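Local coordinates for protein citrate synthase (Pyrobaculum aerophilum, PDB 2IBP) that probably catalyses the condensation of oxaloacetate with acetyl-CoA and water to give citrate and CoA, a step of the tricarboxylic acid cycle, at residues 58-61 against 62-66; 218-221 against 222-226; 287-290 against 291-294. All blocks are in the same frame, centred on the assembly; numbering follows the deposited sequence.

All three contacts are local, each closing within nine residues or fewer, and they follow one another along the chain without nesting or crossing. Contact 1 (58-66) comes first, at the turn where helix 53-59 gives way to helix 62-71. Contact 2 lies within the buried helix 218-227, about 25 Å from contact 1 between centres. Contact 3 (287-294) is a turn in the loop between helices 269-276 and 297-313, and holds the predicted active-site His289; its nearest atoms are about 8 Å from contact 2. Helix 363-382 packs against both contact 1 and contact 2, and both meet the second subunit, which contact 3 touches at Arg290.

Contact 1 (58-61 against 62-66); sequences RLST and YEEVS
Thr61 caps helix 62-71 with its side chain: OG1 accepts from Glu64 N at 3.1 Å, with an N-H...O angle of 166°. The torsion that allows this sets OG1 between the backbone N and the carbonyl carbon (chi1 58°), facing the first turn of the helix. The carbonyl of the same residue starts the regular backbone pattern, Thr61 O taking a bond from Val65 N at 2.8 Å. One residue earlier, where helix 53-59 has just ended, Ser60 OG donates to Glu64 OE1 at 2.6 Å and meets the anti lone pair of the carboxylate, away from OE2. Glu64 reaches back with CG anti to the backbone N, which brings its CB to 3.2 Å from Ser60 OG. Val65 CG2 also lies against this hydroxyl. The carboxylate has further partners on the second subunit: Tyr403 of that subunit bonds OE1, and Arg409 of that subunit forms a salt bridge with OE2. At the start of the helix, Tyr62 N is bound by Asp205, and Glu63 OE2 accepts from His183 N. An N-capped helix start is thus joined to the dimer interface through Glu64, a buried acid whose serine, tyrosine and arginine partners would probably favour its ionised form.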
loop_
_atom_site.group_PDB
_atom_site.type_symbol
_atom_site.label_atom_id
_atom_site.label_comp_id
_atom_site.label_asym_id
_atom_site.label_seq_id
_atom_site.Cartn_x
_atom_site.Cartn_y
_atom_site.Cartn_z
ATOM N N ARG A 58 -4.522 -31.964 5.884
ATOM C CA ARG A 58 -4.307 -33.329 6.350
ATOM C C ARG A 58 -2.912 -33.861 6.003
ATOM O O ARG A 58 -2.228 -34.443 6.849
ATOM C CB ARG A 58 -5.375 -34.234 5.720
ATOM C CG ARG A 58 -5.270 -35.690 6.090
ATOM C CD ARG A 58 -6.331 -36.530 5.379
ATOM N NE ARG A 58 -7.693 -36.077 5.675
ATOM C CZ ARG A 58 -8.526 -35.512 4.801
ATOM N NH1 ARG A 58 -8.200 -35.399 3.522
ATOM N NH2 ARG A 58 -9.733 -35.124 5.197
ATOM N N LEU A 59 -2.459 -33.595 4.782
ATOM C CA LEU A 59 -1.253 -34.252 4.281
ATOM C C LEU A 59 -0.028 -33.391 4.056
ATOM O O LEU A 59 1.077 -33.914 3.847
ATOM C CB LEU A 59 -1.606 -34.972 2.977
ATOM C CG LEU A 59 -2.728 -36.004 3.041
ATOM C CD1 LEU A 59 -3.033 -36.530 1.653
ATOM C CD2 LEU A 59 -2.348 -37.135 3.990
ATOM N N SER A 60 -0.178 -32.079 4.191
ATOM C CA SER A 60 0.918 -31.216 3.865
ATOM C C SER A 60 1.443 -30.436 5.075
ATOM O O SER A 60 1.112 -30.724 6.228
ATOM C CB SER A 60 0.497 -30.322 2.700
ATOM O OG SER A 60 1.595 -29.688 2.096
ATOM N N THR A 61 2.325 -29.497 4.788
ATOM C CA THR A 61 2.968 -28.641 5.771
ATOM C C THR A 61 3.005 -27.234 5.164
ATOM O O THR A 61 2.822 -27.073 3.951
ATOM C CB THR A 61 4.429 -29.061 5.976
ATOM O OG1 THR A 61 5.137 -29.000 4.719
ATOM C CG2 THR A 61 4.507 -30.488 6.526
ATOM N N TYR A 62 3.298 -26.221 5.960
ATOM C CA TYR A 62 3.364 -24.890 5.375
ATOM C C TYR A 62 4.492 -24.793 4.360
ATOM O O TYR A 62 4.350 -24.118 3.344
ATOM C CB TYR A 62 3.501 -23.800 6.418
ATOM C CG TYR A 62 3.420 -22.421 5.806
ATOM C CD1 TYR A 62 2.229 -21.944 5.287
ATOM C CD2 TYR A 62 4.529 -21.614 5.731
ATOM C CE1 TYR A 62 2.147 -20.666 4.738
ATOM C CE2 TYR A 62 4.447 -20.326 5.230
ATOM C CZ TYR A 62 3.252 -19.862 4.735
ATOM O OH TYR A 62 3.224 -18.588 4.208
ATOM N N GLU A 63 5.600 -25.487 4.602
ATOM C CA GLU A 63 6.684 -25.456 3.624
ATOM C C GLU A 63 6.179 -25.948 2.273
ATOM O O GLU A 63 6.370 -25.296 1.258
ATOM C CB GLU A 63 7.871 -26.314 4.061
ATOM C CG GLU A 63 8.641 -25.775 5.281
ATOM C CD GLU A 63 8.080 -26.218 6.633
ATOM O OE1 GLU A 63 6.875 -26.540 6.737
ATOM O OE2 GLU A 63 8.873 -26.211 7.607
ATOM N N GLU A 64 5.497 -27.082 2.267
ATOM C CA GLU A 64 5.005 -27.645 1.008
ATOM C C GLU A 64 3.872 -26.833 0.395
ATOM O O GLU A 64 3.816 -26.637 -0.813
ATOM C CB GLU A 64 4.594 -29.100 1.205
ATOM C CG GLU A 64 4.273 -29.825 -0.071
ATOM C CD GLU A 64 3.894 -31.265 0.184
ATOM O OE1 GLU A 64 2.823 -31.498 0.784
ATOM O OE2 GLU A 64 4.648 -32.165 -0.280
ATOM N N VAL A 65 2.948 -26.362 1.232
ATOM C CA VAL A 65 1.840 -25.567 0.748
ATOM C C VAL A 65 2.340 -24.235 0.196
ATOM O O VAL A 65 1.819 -23.749 -0.805
ATOM C CB VAL A 65 0.786 -25.357 1.852
ATOM C CG1 VAL A 65 -0.183 -24.240 1.481
ATOM C CG2 VAL A 65 0.077 -26.674 2.127
ATOM N N SER A 66 3.329 -23.633 0.847
ATOM C CA SER A 66 3.867 -22.370 0.364
ATOM C C SER A 66 4.527 -22.583 -0.999
ATOM O O SER A 66 4.385 -21.761 -1.917
ATOM C CB SER A 66 4.800 -21.701 1.383
ATOM O OG SER A 66 5.977 -22.441 1.655
#

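Contact 2 (218-221 against 222-226); sequences ASTF and AAHVV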
loop_
_atom_site.group_PDB
_atom_site.type_symbol
_atom_site.label_atom_id
_atom_site.label_comp_id
_atom_site.label_asym_id
_atom_site.label_seq_id
_atom_site.Cartn_x
_atom_site.Cartn_y
_atom_site.Cartn_z
ATOM N N ALA A 218 -8.485 -6.746 0.704
ATOM C CA ALA A 218 -7.829 -5.458 0.556
ATOM C C ALA A 218 -6.310 -5.518 0.647
ATOM O O ALA A 218 -5.622 -4.796 -0.073
ATOM C CB ALA A 218 -8.394 -4.451 1.563
ATOM N N SER A 219 -5.766 -6.413 1.471
ATOM C CA SER A 219 -4.316 -6.492 1.615
ATOM C C SER A 219 -3.696 -7.028 0.315
ATOM O O SER A 219 -2.737 -6.478 -0.225
ATOM C CB SER A 219 -3.927 -7.346 2.816
ATOM O OG SER A 219 -4.479 -8.631 2.716
ATOM N N THR A 220 -4.294 -8.079 -0.222
ATOM C CA THR A 220 -3.834 -8.642 -1.493
ATOM C C THR A 220 -4.005 -7.620 -2.628
ATOM O O THR A 220 -3.156 -7.495 -3.501
ATOM C CB THR A 220 -4.571 -9.932 -1.786
ATOM O OG1 THR A 220 -4.375 -10.828 -0.682
ATOM C CG2 THR A 220 -4.091 -10.587 -3.059
ATOM N N PHE A 221 -5.089 -6.853 -2.567
ATOM C CA PHE A 221 -5.312 -5.807 -3.557
ATOM C C PHE A 221 -4.260 -4.713 -3.455
ATOM O O PHE A 221 -3.729 -4.259 -4.487
ATOM C CB PHE A 221 -6.714 -5.240 -3.401
ATOM C CG PHE A 221 -7.122 -4.306 -4.495
ATOM C CD1 PHE A 221 -6.797 -4.571 -5.811
ATOM C CD2 PHE A 221 -8.003 -3.270 -4.225
ATOM C CE1 PHE A 221 -7.223 -3.749 -6.813
ATOM C CE2 PHE A 221 -8.444 -2.447 -5.239
ATOM C CZ PHE A 221 -8.058 -2.702 -6.527
ATOM N N ALA A 222 -3.942 -4.300 -2.221
ATOM C CA ALA A 222 -2.914 -3.275 -1.983
ATOM C C ALA A 222 -1.597 -3.726 -2.612
ATOM O O ALA A 222 -0.910 -2.942 -3.263
ATOM C CB ALA A 222 -2.714 -3.022 -0.506
ATOM N N ALA A 223 -1.250 -4.993 -2.417
ATOM C CA ALA A 223 -0.034 -5.549 -3.017
ATOM C C ALA A 223 -0.095 -5.439 -4.544
ATOM O O ALA A 223 0.922 -5.118 -5.181
ATOM C CB ALA A 223 0.138 -7.003 -2.600
ATOM N N HIS A 224 -1.266 -5.698 -5.136
ATOM C CA HIS A 224 -1.425 -5.559 -6.592
ATOM C C HIS A 224 -1.212 -4.133 -7.039
ATOM O O HIS A 224 -0.611 -3.882 -8.069
ATOM C CB HIS A 224 -2.814 -5.966 -7.068
ATOM C CG HIS A 224 -3.005 -7.441 -7.228
ATOM N ND1 HIS A 224 -3.363 -8.261 -6.180
ATOM C CD2 HIS A 224 -2.960 -8.229 -8.328
ATOM C CE1 HIS A 224 -3.534 -9.494 -6.636
ATOM N NE2 HIS A 224 -3.279 -9.502 -7.933
ATOM N N VAL A 225 -1.807 -3.197 -6.318
ATOM C CA VAL A 225 -1.722 -1.793 -6.740
ATOM C C VAL A 225 -0.268 -1.316 -6.724
ATOM O O VAL A 225 0.200 -0.669 -7.656
ATOM C CB VAL A 225 -2.621 -0.899 -5.875
ATOM C CG1 VAL A 225 -2.400 0.584 -6.227
ATOM C CG2 VAL A 225 -4.073 -1.273 -6.095
ATOM N N VAL A 226 0.440 -1.645 -5.659
ATOM C CA VAL A 226 1.825 -1.282 -5.529
ATOM C C VAL A 226 2.646 -2.008 -6.574
ATOM O O VAL A 226 3.420 -1.395 -7.293
ATOM C CB VAL A 226 2.349 -1.557 -4.108
ATOM C CG1 VAL A 226 3.868 -1.441 -4.052
ATOM C CG2 VAL A 226 1.667 -0.622 -3.113
#
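Thr220 O receives two hydrogen bonds from one residue, His224. The ring nitrogen His224 ND1 donates at 2.8 Å and the backbone His224 N at 3.1 Å, and the two arrive from opposite faces of the carbonyl plane. The ring bond is the more oblique: ND1 stands 49° out of that plane, although the oxygen lies close to the plane of the imidazole. With CG anti to its own carbonyl carbon (chi1 -81°), the histidine side chain turns back toward the preceding turn and runs alongside Thr220, whose CG2 lies 3.8 Å from His224 CE1. One residue further on, Val225 CG2 sits over a face of the Phe221 ring in a CH-pi contact, 4.2 Å from the centroid and displaced toward the rim. Beneath these side chains, Ala222 N binds Ala218 O at 2.8 Å and Val225 N binds Phe221 O at 2.9 Å. Because ND1 donates, NE2 probably serves as the acceptor in its hydrogen bond with Lys32 NZ; the imidazole is thereby held at both nitrogens, and the ring of Tyr382 meets it steeply. The Phe221 ring meets Phe221 of the second subunit nearly at right angles, and Val225 packs on that same residue. The repeated i to i+4 bonds are those of an alpha helix, here a buried one of the largely helical citrate synthase core, packed against helices 233-244 and 363-382 and meeting the second subunit through Phe221 and Val225 among others.

Contact 3 (287-290 against 291-294); sequences VGHR and VYKA
His289, following Gly288 whose carbonyl is bonded by Asn344, turns its imidazole toward Val291 and Tyr292, with CG anti to the backbone N. ND1 is the acceptor for two consecutive amides, Val291 N at 3.0 Å and Tyr292 N at 3.2 Å. They approach at different heights, 20° and 34° out of the ring plane. Tyr292 also presents its ring edge to the imidazole: CD2 stands 3.7 Å above the plane, over the centre, in an edge-to-face pair with planes at 52°. The turn carries the predicted active-site histidine of the citrate synthase fold, its side chain about 6 Å from that of Asp346, likewise predicted to be catalytic. With an alanine here, the amides of Val291 and Tyr292 would probably lose their shared acceptor, and the Tyr292 edge the face it packs on. The histidine carbonyl accepts from Lys293 NZ at 2.9 Å, in the carbonyl plane, while water 1 accepts from His289 N and lies close enough to Tyr292 O that it may donate to it. Next in sequence, Arg290 lays its guanidinium face against Val291 CG2, 4.1 Å from NH2. Its carbonyl takes a bond from water 2, which in turn accepts from Lys293 NZ at 2.9 Å.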
loop_
_atom_site.group_PDB
_atom_site.type_symbol
_atom_site.label_atom_id
_atom_site.label_comp_id
_atom_site.label_asym_id
_atom_site.label_seq_id
_atom_site.Cartn_x
_atom_site.Cartn_y
_atom_site.Cartn_z
ATOM N N VAL A 287 -19.249 -15.527 13.039
ATOM C CA VAL A 287 -20.405 -16.245 12.514
ATOM C C VAL A 287 -20.889 -15.467 11.294
ATOM O O VAL A 287 -21.096 -14.253 11.361
ATOM C CB VAL A 287 -21.535 -16.390 13.551
ATOM C CG1 VAL A 287 -22.773 -16.985 12.903
ATOM C CG2 VAL A 287 -21.051 -17.267 14.728
ATOM N N GLY A 288 -21.070 -16.175 10.192
ATOM C CA GLY A 288 -21.445 -15.535 8.940
ATOM C C GLY A 288 -20.204 -15.148 8.163
ATOM O O GLY A 288 -19.138 -14.893 8.743
ATOM N N HIS A 289 -20.356 -15.022 6.847
ATOM C CA HIS A 289 -19.234 -14.690 5.989
ATOM C C HIS A 289 -19.773 -14.151 4.671
ATOM O O HIS A 289 -20.829 -14.583 4.203
ATOM C CB HIS A 289 -18.388 -15.940 5.742
ATOM C CG HIS A 289 -16.992 -15.649 5.282
ATOM N ND1 HIS A 289 -16.652 -15.521 3.952
ATOM C CD2 HIS A 289 -15.835 -15.527 5.976
ATOM C CE1 HIS A 289 -15.356 -15.281 3.848
ATOM N NE2 HIS A 289 -14.834 -15.289 5.061
ATOM N N ARG A 290 -19.038 -13.217 4.085
ATOM C CA ARG A 290 -19.444 -12.608 2.829
ATOM C C ARG A 290 -19.400 -13.616 1.680
ATOM O O ARG A 290 -20.157 -13.501 0.718
ATOM C CB ARG A 290 -18.536 -11.424 2.530
ATOM C CG ARG A 290 -19.074 -10.459 1.504
ATOM C CD ARG A 290 -18.071 -9.345 1.294
ATOM N NE ARG A 290 -16.791 -9.889 0.846
ATOM C CZ ARG A 290 -16.447 -10.045 -0.429
ATOM N NH1 ARG A 290 -17.262 -9.637 -1.392
ATOM N NH2 ARG A 290 -15.265 -10.556 -0.740
ATOM N N VAL A 291 -18.519 -14.606 1.787
ATOM C CA VAL A 291 -18.381 -15.630 0.763
ATOM C C VAL A 291 -18.955 -16.982 1.197
ATOM O O VAL A 291 -19.792 -17.560 0.496
ATOM C CB VAL A 291 -16.907 -15.823 0.356
ATOM C CG1 VAL A 291 -16.813 -16.832 -0.760
ATOM C CG2 VAL A 291 -16.291 -14.500 -0.086
ATOM N N TYR A 292 -18.509 -17.496 2.341
ATOM C CA TYR A 292 -19.009 -18.778 2.822
ATOM C C TYR A 292 -20.462 -18.716 3.288
ATOM O O TYR A 292 -20.802 -17.952 4.212
ATOM C CB TYR A 292 -18.141 -19.338 3.965
ATOM C CG TYR A 292 -16.755 -19.706 3.514
ATOM C CD1 TYR A 292 -16.558 -20.726 2.595
ATOM C CD2 TYR A 292 -15.637 -19.058 4.030
ATOM C CE1 TYR A 292 -15.289 -21.047 2.162
ATOM C CE2 TYR A 292 -14.364 -19.379 3.606
ATOM C CZ TYR A 292 -14.196 -20.381 2.685
ATOM O OH TYR A 292 -12.921 -20.708 2.267
ATOM N N LYS A 293 -21.298 -19.530 2.649
ATOM C CA LYS A 293 -22.712 -19.684 3.018
ATOM C C LYS A 293 -22.856 -21.131 3.475
ATOM O O LYS A 293 -23.786 -21.847 3.109
ATOM C CB LYS A 293 -23.610 -19.395 1.804
ATOM C CG LYS A 293 -23.329 -18.065 1.151
ATOM C CD LYS A 293 -23.484 -16.895 2.107
ATOM C CE LYS A 293 -22.959 -15.619 1.485
ATOM N NZ LYS A 293 -23.096 -14.445 2.382
ATOM N N ALA A 294 -21.831 -21.562 4.200
ATOM C CA ALA A 294 -21.675 -22.899 4.699
ATOM C C ALA A 294 -20.572 -22.792 5.729
ATOM O O ALA A 294 -19.931 -21.746 5.855
ATOM C CB ALA A 294 -21.236 -23.836 3.579
HETATM O O HOH W 1 -22.825 -16.350 5.584
HETATM O O HOH W 2 -22.597 -12.246 0.610
#